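Local coordinates for OxyA protein (Actinoplanes teichomyceticus, PDB 5HH3) that is a heme-containing cytochrome P450 that probably cyclises a peptide by phenolic coupling in glycopeptide antibiotic biosynthesis, at residues A17-R22 and A54-G59; R245-G250 and T360-L365; A107-V112 and F212-R217. All coordinates share one frame; numbering follows the deposited sequence.

Contact 1. Residues A17-R22 and A54-G59; sequences AELHRR and AWLATG
Leu56 divides its two methyl groups between the neighbouring residues Leu19 and His20 of segment 17-22. The apolar pair comes first: CD2 of Leu56 meets CD1 of Leu19 at 4.1 Å. Both residues direct their CB toward the facing segment, and the two side chains meet at a slant, one terminal methyl of each touching. Leu56 extends with CG opposite the backbone N (chi1 180°), which carries its forked end off the strand toward Leu19 and His20. The backbones remain well apart, with Leu19 CA and Leu56 CA separated by 10.0 Å.

The other branch makes an aliphatic-to-ring contact. CD1 of Leu56 approaches CE1 of His20 to 4.0 Å, arriving at the imidazole edge and near the ring plane rather than over a face. CE1 lies between the two ring nitrogens, and both of these have polar partners: ND1 with the carbonyl O of Ala16, NE2 with the hydroxyl of Ser313. Those two bonds hold the ring in the orientation that presents its CE1 corner to the leucine.

A salt bridge within segment 17-22 lies on the side turned from Leu56. NE of Arg21 donates to OE2 of Glu18 over 2.6 Å, meeting the syn side of the carboxylate but 26° out of its plane; the link from NH2 to the same oxygen is weak. Beside this salt bridge, Leu77 of the second subunit packs on Glu18 and Arg21.

Helix 29-37 completes the apolar cluster: Leu31 touches both His20 and Leu56, while Leu34 packs on Leu19. The contact thus joins helix 8-19 and the neighbouring His20 to strand 53-57, which runs between strands 40-45 and 309-312 in the mixed sheet of the P450 fold.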
ATOM      1  N   ALA B  17      -8.025   5.298   4.386  1.00 30.51           N
ATOM      2  CA  ALA B  17      -7.927   6.555   3.625  1.00 31.67           C
ATOM      3  C   ALA B  17      -9.289   6.962   2.998  1.00 32.22           C
ATOM      4  O   ALA B  17      -9.699   8.111   3.143  1.00 30.99           O
ATOM      5  CB  ALA B  17      -6.839   6.475   2.555  1.00 32.59           C
ATOM      6  N   GLU B  18      -9.975   6.023   2.351  1.00 33.85           N
ATOM      7  CA  GLU B  18     -11.326   6.242   1.824  1.00 37.62           C
ATOM      8  C   GLU B  18     -12.298   6.805   2.864  1.00 34.19           C
ATOM      9  O   GLU B  18     -13.098   7.651   2.529  1.00 31.99           O
ATOM     10  CB  GLU B  18     -11.958   4.955   1.263  1.00 41.79           C
ATOM     11  CG  GLU B  18     -11.506   4.533  -0.114  1.00 48.59           C
ATOM     12  CD  GLU B  18     -11.920   5.496  -1.232  1.00 53.09           C
ATOM     13  OE1 GLU B  18     -12.806   5.125  -2.040  1.00 59.61           O
ATOM     14  OE2 GLU B  18     -11.331   6.599  -1.327  1.00 53.64           O
ATOM     15  N   LEU B  19     -12.206   6.321   4.100  1.00 30.04           N
ATOM     16  CA  LEU B  19     -13.051   6.788   5.200  1.00 29.57           C
ATOM     17  C   LEU B  19     -12.752   8.209   5.661  1.00 29.15           C
ATOM     18  O   LEU B  19     -13.572   8.807   6.333  1.00 29.27           O
ATOM     19  CB  LEU B  19     -12.951   5.826   6.402  1.00 28.35           C
ATOM     20  CG  LEU B  19     -13.575   4.451   6.152  1.00 28.93           C
ATOM     21  CD1 LEU B  19     -13.273   3.464   7.258  1.00 29.03           C
ATOM     22  CD2 LEU B  19     -15.070   4.556   5.959  1.00 30.37           C
ATOM     23  N   HIS B  20     -11.588   8.741   5.311  1.00 28.31           N
ATOM     24  CA  HIS B  20     -11.161  10.060   5.754  1.00 28.99           C
ATOM     25  C   HIS B  20     -11.069  11.105   4.653  1.00 30.10           C
ATOM     26  O   HIS B  20     -10.392  12.107   4.814  1.00 29.85           O
ATOM     27  CB  HIS B  20      -9.849   9.928   6.536  1.00 27.52           C
ATOM     28  CG  HIS B  20     -10.046   9.256   7.841  1.00 27.02           C
ATOM     29  ND1 HIS B  20     -10.057   7.888   7.971  1.00 28.17           N
ATOM     30  CD2 HIS B  20     -10.411   9.750   9.045  1.00 27.07           C
ATOM     31  CE1 HIS B  20     -10.331   7.567   9.222  1.00 26.79           C
ATOM     32  NE2 HIS B  20     -10.562   8.681   9.891  1.00 26.51           N
ATOM     33  N   ARG B  21     -11.768  10.862   3.556  1.00 32.56           N
ATOM     34  CA  ARG B  21     -12.139  11.922   2.610  1.00 35.75           C
ATOM     35  C   ARG B  21     -13.103  12.867   3.330  1.00 35.51           C
ATOM     36  O   ARG B  21     -13.526  12.581   4.451  1.00 36.64           O
ATOM     37  CB  ARG B  21     -12.796  11.316   1.373  1.00 39.15           C
ATOM     38  CG  ARG B  21     -11.859  10.441   0.562  1.00 42.07           C
ATOM     39  CD  ARG B  21     -12.501  10.036  -0.745  1.00 48.17           C
ATOM     40  NE  ARG B  21     -11.617   9.195  -1.562  1.00 53.94           N
ATOM     41  CZ  ARG B  21     -10.551   9.618  -2.261  1.00 58.08           C
ATOM     42  NH1 ARG B  21     -10.179  10.905  -2.278  1.00 57.15           N
ATOM     43  NH2 ARG B  21      -9.840   8.728  -2.963  1.00 60.01           N
ATOM     44  N   ARG B  22     -13.433  13.994   2.717  1.00 35.60           N
ATOM     45  CA  ARG B  22     -14.234  15.024   3.379  1.00 36.39           C
ATOM     46  C   ARG B  22     -15.323  15.519   2.444  1.00 36.59           C
ATOM     47  O   ARG B  22     -15.120  15.589   1.236  1.00 37.48           O
ATOM     48  CB  ARG B  22     -13.371  16.220   3.808  1.00 36.03           C
ATOM     49  CG  ARG B  22     -12.136  15.870   4.620  1.00 36.89           C
ATOM     50  CD  ARG B  22     -12.463  15.520   6.058  1.00 35.23           C
ATOM     51  NE  ARG B  22     -12.785  16.678   6.887  1.00 35.08           N
ATOM     52  CZ  ARG B  22     -11.944  17.357   7.670  1.00 33.72           C
ATOM     53  NH1 ARG B  22     -10.646  17.060   7.749  1.00 33.49           N
ATOM     54  NH2 ARG B  22     -12.419  18.367   8.389  1.00 34.51           N
ATOM     55  N   ALA B  54      -7.625  -5.536  11.286  1.00 22.89           N
ATOM     56  CA  ALA B  54      -7.326  -4.125  11.261  1.00 22.74           C
ATOM     57  C   ALA B  54      -8.551  -3.382  11.781  1.00 23.25           C
ATOM     58  O   ALA B  54      -9.675  -3.549  11.263  1.00 23.26           O
ATOM     59  CB  ALA B  54      -6.979  -3.693   9.858  1.00 23.86           C
ATOM     60  N   TRP B  55      -8.333  -2.617  12.843  1.00 22.80           N
ATOM     61  CA  TRP B  55      -9.371  -1.902  13.544  1.00 23.72           C
ATOM     62  C   TRP B  55      -9.236  -0.393  13.329  1.00 23.74           C
ATOM     63  O   TRP B  55      -8.129   0.129  13.115  1.00 22.28           O
ATOM     64  CB  TRP B  55      -9.234  -2.122  15.051  1.00 24.08           C
ATOM     65  CG  TRP B  55      -9.284  -3.514  15.562  1.00 24.44           C
ATOM     66  CD1 TRP B  55      -8.222  -4.343  15.785  1.00 24.46           C
ATOM     67  CD2 TRP B  55     -10.451  -4.221  16.013  1.00 25.79           C
ATOM     68  NE1 TRP B  55      -8.657  -5.534  16.309  1.00 26.13           N
ATOM     69  CE2 TRP B  55     -10.020  -5.474  16.493  1.00 25.84           C
ATOM     70  CE3 TRP B  55     -11.821  -3.911  16.069  1.00 28.83           C
ATOM     71  CZ2 TRP B  55     -10.897  -6.424  17.013  1.00 27.13           C
ATOM     72  CZ3 TRP B  55     -12.722  -4.894  16.625  1.00 27.29           C
ATOM     73  CH2 TRP B  55     -12.244  -6.112  17.071  1.00 27.38           C
ATOM     74  N   LEU B  56     -10.371   0.292  13.431  1.00 23.44           N
ATOM     75  CA  LEU B  56     -10.434   1.745  13.425  1.00 24.33           C
ATOM     76  C   LEU B  56     -10.995   2.192  14.754  1.00 24.39           C
ATOM     77  O   LEU B  56     -12.098   1.784  15.093  1.00 25.01           O
ATOM     78  CB  LEU B  56     -11.357   2.231  12.304  1.00 25.16           C
ATOM     79  CG  LEU B  56     -11.548   3.740  12.144  1.00 27.03           C
ATOM     80  CD1 LEU B  56     -10.288   4.373  11.565  1.00 27.82           C
ATOM     81  CD2 LEU B  56     -12.737   4.023  11.237  1.00 28.68           C
ATOM     82  N   ALA B  57     -10.255   3.017  15.486  1.00 24.86           N
ATOM     83  CA  ALA B  57     -10.719   3.608  16.760  1.00 26.02           C
ATOM     84  C   ALA B  57     -11.249   4.999  16.457  1.00 26.48           C
ATOM     85  O   ALA B  57     -10.527   5.808  15.875  1.00 26.15           O
ATOM     86  CB  ALA B  57      -9.577   3.707  17.768  1.00 25.62           C
ATOM     87  N   THR B  58     -12.505   5.248  16.833  1.00 27.35           N
ATOM     88  CA  THR B  58     -13.173   6.525  16.631  1.00 27.83           C
ATOM     89  C   THR B  58     -13.562   7.236  17.935  1.00 28.65           C
ATOM     90  O   THR B  58     -13.792   8.450  17.904  1.00 28.46           O
ATOM     91  CB  THR B  58     -14.464   6.363  15.774  1.00 28.61           C
ATOM     92  OG1 THR B  58     -15.357   5.433  16.394  1.00 29.25           O
ATOM     93  CG2 THR B  58     -14.157   5.865  14.372  1.00 28.72           C
ATOM     94  N   GLY B  59     -13.691   6.487  19.040  1.00 28.15           N
ATOM     95  CA  GLY B  59     -14.049   7.043  20.341  1.00 29.92           C
ATOM     96  C   GLY B  59     -12.896   7.830  20.939  1.00 30.01           C
ATOM     97  O   GLY B  59     -11.736   7.388  20.892  1.00 27.41           O
TER

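Contact 2. Residues R245-G250 and T360-L365; sequences RFLAAG and TAIPAL. With ACT (acetate ion), chain O.
Leu247 reaches Ala361 and Ile362 through a single methyl group. Its CD2 lies 4.0 Å from CB of Ala361 and 4.1 Å from CD1 of Ile362, resting against two consecutive residues of the facing helix. CD1 of Ile362 also extends toward the bare backbone of Gly250, 4.5 Å from its CA. With CG1 opposite the carbonyl carbon (chi1 -64°), the longer branch of Ile362 can reach across.

Farther out, Phe146 and Val150 of helix 142-159 cover Leu247, and Trp274 packs against Ile362. Phe246 stacks on Phe358 from the helix of Ile362. That helix is kinked at Pro363, whose N makes no bond to the preceding turn.

Away from the interface, Arg245 donates from NH2 to OXT of an acetate, probably from the crystallisation liquor, at 3.1 Å and a fairly straight 160°. The anion lies at the guanidinium edge, while NE pairs with Asp241 and NH1 with the carbonyls of Thr284 and Phe388.

Helices 225-256 and 351-368, both in the core P450 bundle, are thus joined here by dispersion and methyl fit, with no polar bond between the segments to fix direction; Arg245 instead ties helix 225-256 to Thr284 and Phe388.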
ATOM      1  N   ARG B 245      -1.176  23.081   4.219  1.00 29.10           N
ATOM      2  CA  ARG B 245      -2.524  22.532   4.047  1.00 28.88           C
ATOM      3  C   ARG B 245      -3.510  23.111   5.045  1.00 28.54           C
ATOM      4  O   ARG B 245      -4.648  23.412   4.684  1.00 28.67           O
ATOM      5  CB  ARG B 245      -2.531  20.995   4.101  1.00 29.16           C
ATOM      6  CG  ARG B 245      -1.961  20.362   2.824  1.00 30.92           C
ATOM      7  CD  ARG B 245      -2.075  18.837   2.793  1.00 30.39           C
ATOM      8  NE  ARG B 245      -1.507  18.197   3.966  1.00 30.72           N
ATOM      9  CZ  ARG B 245      -2.156  17.833   5.070  1.00 31.51           C
ATOM     10  NH1 ARG B 245      -3.478  18.028   5.251  1.00 31.39           N
ATOM     11  NH2 ARG B 245      -1.453  17.274   6.041  1.00 34.28           N
ATOM     12  N   PHE B 246      -3.075  23.271   6.292  1.00 28.13           N
ATOM     13  CA  PHE B 246      -3.894  23.908   7.322  1.00 28.66           C
ATOM     14  C   PHE B 246      -4.241  25.379   7.009  1.00 29.16           C
ATOM     15  O   PHE B 246      -5.375  25.792   7.196  1.00 29.10           O
ATOM     16  CB  PHE B 246      -3.208  23.832   8.675  1.00 29.01           C
ATOM     17  CG  PHE B 246      -4.066  24.299   9.797  1.00 30.04           C
ATOM     18  CD1 PHE B 246      -4.113  25.646  10.142  1.00 31.40           C
ATOM     19  CD2 PHE B 246      -4.855  23.395  10.502  1.00 30.84           C
ATOM     20  CE1 PHE B 246      -4.923  26.083  11.171  1.00 31.75           C
ATOM     21  CE2 PHE B 246      -5.691  23.828  11.517  1.00 31.21           C
ATOM     22  CZ  PHE B 246      -5.703  25.163  11.874  1.00 31.99           C
ATOM     23  N   LEU B 247      -3.248  26.163   6.594  1.00 28.99           N
ATOM     24  CA  LEU B 247      -3.472  27.576   6.275  1.00 30.38           C
ATOM     25  C   LEU B 247      -4.420  27.736   5.078  1.00 30.76           C
ATOM     26  O   LEU B 247      -5.257  28.631   5.077  1.00 30.44           O
ATOM     27  CB  LEU B 247      -2.145  28.303   6.014  1.00 30.59           C
ATOM     28  CG  LEU B 247      -1.228  28.523   7.220  1.00 30.60           C
ATOM     29  CD1 LEU B 247       0.087  29.151   6.766  1.00 30.94           C
ATOM     30  CD2 LEU B 247      -1.902  29.375   8.283  1.00 31.32           C
ATOM     31  N   ALA B 248      -4.309  26.848   4.086  1.00 31.30           N
ATOM     32  CA  ALA B 248      -5.246  26.849   2.952  1.00 32.44           C
ATOM     33  C   ALA B 248      -6.665  26.522   3.427  1.00 32.13           C
ATOM     34  O   ALA B 248      -7.603  27.211   3.038  1.00 32.47           O
ATOM     35  CB  ALA B 248      -4.796  25.893   1.850  1.00 32.50           C
ATOM     36  N   ALA B 249      -6.816  25.511   4.284  1.00 30.98           N
ATOM     37  CA  ALA B 249      -8.143  25.174   4.824  1.00 31.21           C
ATOM     38  C   ALA B 249      -8.685  26.259   5.763  1.00 31.85           C
ATOM     39  O   ALA B 249      -9.897  26.506   5.795  1.00 32.70           O
ATOM     40  CB  ALA B 249      -8.136  23.821   5.513  1.00 30.38           C
ATOM     41  N   GLY B 250      -7.790  26.908   6.509  1.00 31.38           N
ATOM     42  CA  GLY B 250      -8.147  28.054   7.329  1.00 31.95           C
ATOM     43  C   GLY B 250      -8.664  29.233   6.529  1.00 33.61           C
ATOM     44  O   GLY B 250      -9.701  29.810   6.878  1.00 33.61           O
ATOM     45  N   THR B 360      -0.421  33.502  14.277  1.00 37.14           N
ATOM     46  CA  THR B 360       0.092  34.718  13.677  1.00 38.41           C
ATOM     47  C   THR B 360      -0.545  34.970  12.323  1.00 38.77           C
ATOM     48  O   THR B 360      -1.029  36.073  12.068  1.00 40.88           O
ATOM     49  CB  THR B 360       1.633  34.647  13.527  1.00 39.00           C
ATOM     50  OG1 THR B 360       2.212  34.363  14.811  1.00 39.42           O
ATOM     51  CG2 THR B 360       2.200  35.970  13.022  1.00 40.48           C
ATOM     52  N   ALA B 361      -0.550  33.962  11.452  1.00 37.77           N
ATOM     53  CA  ALA B 361      -0.995  34.166  10.071  1.00 37.48           C
ATOM     54  C   ALA B 361      -2.508  34.362   9.902  1.00 37.38           C
ATOM     55  O   ALA B 361      -2.935  35.133   9.033  1.00 37.64           O
ATOM     56  CB  ALA B 361      -0.478  33.059   9.163  1.00 36.97           C
ATOM     57  N   ILE B 362      -3.316  33.702  10.724  1.00 36.13           N
ATOM     58  CA  ILE B 362      -4.766  33.785  10.561  1.00 37.48           C
ATOM     59  C   ILE B 362      -5.311  35.176  10.938  1.00 37.98           C
ATOM     60  O   ILE B 362      -6.058  35.757  10.153  1.00 38.61           O
ATOM     61  CB  ILE B 362      -5.515  32.641  11.306  1.00 37.13           C
ATOM     62  CG1 ILE B 362      -5.156  31.272  10.709  1.00 38.34           C
ATOM     63  CG2 ILE B 362      -7.020  32.857  11.300  1.00 37.42           C
ATOM     64  CD1 ILE B 362      -5.420  31.147   9.226  1.00 40.12           C
ATOM     65  N   PRO B 363      -4.952  35.707  12.129  1.00 37.51           N
ATOM     66  CA  PRO B 363      -5.330  37.087  12.438  1.00 38.67           C
ATOM     67  C   PRO B 363      -4.778  38.092  11.456  1.00 38.90           C
ATOM     68  O   PRO B 363      -5.478  39.048  11.118  1.00 39.30           O
ATOM     69  CB  PRO B 363      -4.710  37.315  13.823  1.00 39.14           C
ATOM     70  CG  PRO B 363      -4.735  35.951  14.429  1.00 38.26           C
ATOM     71  CD  PRO B 363      -4.277  35.090  13.283  1.00 37.02           C
ATOM     72  N   ALA B 364      -3.540  37.889  11.000  1.00 38.28           N
ATOM     73  CA  ALA B 364      -2.957  38.771   9.974  1.00 39.28           C
ATOM     74  C   ALA B 364      -3.818  38.840   8.703  1.00 39.70           C
ATOM     75  O   ALA B 364      -4.083  39.925   8.179  1.00 41.07           O
ATOM     76  CB  ALA B 364      -1.566  38.311   9.621  1.00 38.89           C
ATOM     77  N   LEU B 365      -4.265  37.673   8.233  1.00 38.91           N
ATOM     78  CA  LEU B 365      -5.167  37.579   7.089  1.00 39.30           C
ATOM     79  C   LEU B 365      -6.505  38.269   7.338  1.00 40.15           C
ATOM     80  O   LEU B 365      -6.954  39.024   6.498  1.00 40.36           O
ATOM     81  CB  LEU B 365      -5.403  36.124   6.694  1.00 38.37           C
ATOM     82  CG  LEU B 365      -6.366  35.856   5.530  1.00 38.86           C
ATOM     83  CD1 LEU B 365      -6.068  36.709   4.305  1.00 40.28           C
ATOM     84  CD2 LEU B 365      -6.337  34.390   5.158  1.00 38.04           C
TER
HETATM   85  C   ACT O 409       2.109  15.156   5.852  1.00 83.36           C
HETATM   86  O   ACT O 409       3.166  15.056   5.190  1.00 84.47           O
HETATM   87  OXT ACT O 409       1.394  16.182   5.800  1.00 80.17           O
HETATM   88  CH3 ACT O 409       1.694  14.012   6.732  1.00 80.27           C

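Contact 3. Residues A107-V112 and F212-R217; sequences APAFAV and FGVVVR
Pro108 and Ala109, in the turn linking helices 98-106 and 112-136 (C and D in P450 nomenclature), pack against Val214 and Val215 of helix 211-219. The chief touching atom is CG1 of Val214. It sits over the face of the peptide joining Pro108 to Ala109, 3.8 Å from both Pro108 C and Ala109 N, so a methyl group covers flat backbone. The same methyl is 4.0 Å from CB of Pro108. Its position follows from chi1 of 164°, which sets CG1 opposite the backbone N of Val214 while CG2 lies beside that N.

Residues 107-109 form a short 3-10 turn, closed by a bond of 3.0 Å from Phe110 N to Ala107 O. This bend brings the backbone of the loop up to the helix: the CA atoms of Ala109 and Val214 are only 5.9 Å apart. In the P450 fold the turn leads from helix C, which carries the heme-binding His99 and Arg103, into helix D of the core four-helix bundle, and helix 211-219 (H) packs against this connection. Ala111 occupies the N-cap position, right before helix 112-136.

The second valine meets the small side chain next door. CG2 of Val215 approaches CB of Ala109 at 4.1 Å, methyl against methyl, and Leu228 of helix 225-256 and Ile223 pack on Val215 as well. Phe110 takes a different course: its CB points away from helix 211-219, and its ring meets Phe158 and touches Val235, while its carbonyl O pairs with the hydroxyl of Ser352. Glu218, farther along helix 211-219, also packs on Pro108.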
ATOM      1  N   ALA B 107      13.929  17.715  20.970  1.00 40.57           N
ATOM      2  CA  ALA B 107      12.865  18.455  21.674  1.00 41.64           C
ATOM      3  C   ALA B 107      13.224  19.903  22.107  1.00 42.37           C
ATOM      4  O   ALA B 107      12.380  20.764  22.024  1.00 41.02           O
ATOM      5  CB  ALA B 107      12.306  17.647  22.857  1.00 42.27           C
ATOM      6  N   PRO B 108      14.468  20.166  22.545  1.00 45.15           N
ATOM      7  CA  PRO B 108      14.861  21.534  22.908  1.00 46.36           C
ATOM      8  C   PRO B 108      14.634  22.611  21.827  1.00 45.89           C
ATOM      9  O   PRO B 108      14.344  23.764  22.166  1.00 45.54           O
ATOM     10  CB  PRO B 108      16.345  21.385  23.200  1.00 47.73           C
ATOM     11  CG  PRO B 108      16.444  19.996  23.756  1.00 48.65           C
ATOM     12  CD  PRO B 108      15.537  19.208  22.880  1.00 46.47           C
ATOM     13  N   ALA B 109      14.765  22.238  20.553  1.00 44.60           N
ATOM     14  CA  ALA B 109      14.527  23.175  19.454  1.00 44.71           C
ATOM     15  C   ALA B 109      13.060  23.616  19.354  1.00 43.28           C
ATOM     16  O   ALA B 109      12.773  24.653  18.756  1.00 42.52           O
ATOM     17  CB  ALA B 109      14.974  22.565  18.136  1.00 44.24           C
ATOM     18  N   PHE B 110      12.136  22.825  19.901  1.00 42.19           N
ATOM     19  CA  PHE B 110      10.695  23.123  19.805  1.00 42.47           C
ATOM     20  C   PHE B 110      10.100  23.600  21.135  1.00 45.35           C
ATOM     21  O   PHE B 110       8.879  23.659  21.285  1.00 46.45           O
ATOM     22  CB  PHE B 110       9.950  21.893  19.272  1.00 40.28           C
ATOM     23  CG  PHE B 110      10.426  21.435  17.910  1.00 39.04           C
ATOM     24  CD1 PHE B 110      11.524  20.588  17.787  1.00 38.97           C
ATOM     25  CD2 PHE B 110       9.796  21.878  16.748  1.00 38.05           C
ATOM     26  CE1 PHE B 110      11.970  20.166  16.535  1.00 38.75           C
ATOM     27  CE2 PHE B 110      10.228  21.455  15.495  1.00 37.35           C
ATOM     28  CZ  PHE B 110      11.318  20.595  15.387  1.00 38.21           C
ATOM     29  N   ALA B 111      10.965  23.974  22.073  1.00 50.32           N
ATOM     30  CA  ALA B 111      10.549  24.497  23.387  1.00 55.00           C
ATOM     31  C   ALA B 111       9.819  25.858  23.303  1.00 58.45           C
ATOM     32  O   ALA B 111       9.912  26.561  22.297  1.00 55.81           O
ATOM     33  CB  ALA B 111      11.758  24.624  24.300  1.00 55.35           C
ATOM     34  N   VAL B 112       9.138  26.207  24.398  1.00 62.72           N
ATOM     35  CA  VAL B 112       8.257  27.374  24.488  0.50 64.82           C
ATOM     36  C   VAL B 112       9.048  28.651  24.311  1.00 68.63           C
ATOM     37  O   VAL B 112       8.708  29.473  23.460  1.00 72.12           O
ATOM     38  CB  VAL B 112       7.481  27.396  25.833  1.00 65.82           C
ATOM     39  CG1 VAL B 112       6.884  28.765  26.130  1.00 68.00           C
ATOM     40  CG2 VAL B 112       6.372  26.342  25.814  1.00 64.53           C
ATOM     41  N   PHE B 212      19.438  23.817  14.380  1.00 59.17           N
ATOM     42  CA  PHE B 212      20.692  23.035  14.449  1.00 59.42           C
ATOM     43  C   PHE B 212      21.584  23.449  15.608  1.00 58.97           C
ATOM     44  O   PHE B 212      22.095  22.598  16.325  1.00 57.88           O
ATOM     45  CB  PHE B 212      21.483  23.108  13.133  1.00 61.13           C
ATOM     46  CG  PHE B 212      21.019  22.151  12.062  1.00 60.65           C
ATOM     47  CD1 PHE B 212      19.787  21.541  12.110  1.00 59.89           C
ATOM     48  CD2 PHE B 212      21.830  21.890  10.975  1.00 63.10           C
ATOM     49  CE1 PHE B 212      19.379  20.678  11.111  1.00 59.78           C
ATOM     50  CE2 PHE B 212      21.424  21.037   9.965  1.00 61.49           C
ATOM     51  CZ  PHE B 212      20.199  20.429  10.036  1.00 59.88           C
ATOM     52  N   GLY B 213      21.769  24.750  15.789  1.00 58.45           N
ATOM     53  CA  GLY B 213      22.643  25.259  16.847  1.00 59.48           C
ATOM     54  C   GLY B 213      22.158  24.972  18.261  1.00 58.04           C
ATOM     55  O   GLY B 213      22.957  24.687  19.142  1.00 59.17           O
ATOM     56  N   VAL B 214      20.850  25.071  18.476  1.00 55.12           N
ATOM     57  CA  VAL B 214      20.231  24.684  19.746  1.00 54.92           C
ATOM     58  C   VAL B 214      20.506  23.205  20.053  1.00 53.49           C
ATOM     59  O   VAL B 214      20.940  22.870  21.151  1.00 53.62           O
ATOM     60  CB  VAL B 214      18.705  24.958  19.717  1.00 54.68           C
ATOM     61  CG1 VAL B 214      17.955  24.227  20.834  1.00 54.57           C
ATOM     62  CG2 VAL B 214      18.464  26.461  19.790  1.00 56.41           C
ATOM     63  N   VAL B 215      20.263  22.339  19.073  1.00 51.27           N
ATOM     64  CA  VAL B 215      20.434  20.900  19.267  1.00 50.73           C
ATOM     65  C   VAL B 215      21.914  20.567  19.519  1.00 52.35           C
ATOM     66  O   VAL B 215      22.254  19.889  20.493  1.00 51.45           O
ATOM     67  CB  VAL B 215      19.888  20.099  18.068  1.00 49.27           C
ATOM     68  CG1 VAL B 215      20.211  18.614  18.207  1.00 49.50           C
ATOM     69  CG2 VAL B 215      18.374  20.288  17.924  1.00 47.13           C
ATOM     70  N   VAL B 216      22.785  21.062  18.651  1.00 53.90           N
ATOM     71  CA  VAL B 216      24.206  20.749  18.744  1.00 57.66           C
ATOM     72  C   VAL B 216      24.803  21.238  20.073  1.00 60.21           C
ATOM     73  O   VAL B 216      25.690  20.595  20.611  1.00 60.19           O
ATOM     74  CB  VAL B 216      24.982  21.281  17.511  1.00 59.06           C
ATOM     75  CG1 VAL B 216      26.492  21.208  17.704  1.00 61.73           C
ATOM     76  CG2 VAL B 216      24.570  20.487  16.272  1.00 58.03           C
ATOM     77  N   ARG B 217      24.307  22.356  20.601  1.00 62.87           N
ATOM     78  CA  ARG B 217      24.795  22.890  21.899  1.00 67.42           C
ATOM     79  C   ARG B 217      24.477  21.963  23.066  1.00 67.20           C
ATOM     80  O   ARG B 217      25.320  21.716  23.912  1.00 68.52           O
ATOM     81  CB  ARG B 217      24.188  24.270  22.207  1.00 69.20           C
ATOM     82  CG  ARG B 217      25.112  25.428  21.918  1.00 73.17           C
ATOM     83  CD  ARG B 217      24.342  26.729  21.760  1.00 74.41           C
ATOM     84  NE  ARG B 217      25.258  27.850  21.602  1.00 78.73           N
ATOM     85  CZ  ARG B 217      24.888  29.122  21.451  1.00 81.30           C
ATOM     86  NH1 ARG B 217      23.597  29.465  21.429  1.00 80.96           N
ATOM     87  NH2 ARG B 217      25.818  30.059  21.313  1.00 83.27           N
TER

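The three contacts are separate, with no atoms touching between them. Contacts 1 and 2 come nearest, about 8 Å between closest atoms, whereas contacts 1 and 3 lie on opposite sides of the chain's centre, their own centres 35 Å apart. Helix 225-256 relates the other two: it carries one segment of contact 2 and directly follows helix 211-219 of contact 3 in the chain. All three are near a bound heme without ligating it: the side chain of Leu247 is about 9 Å away, that of Ala109 about 10 Å and that of His20 about 11 Å. The axial ligand, Cys348, just precedes helix 351-368 of contact 2.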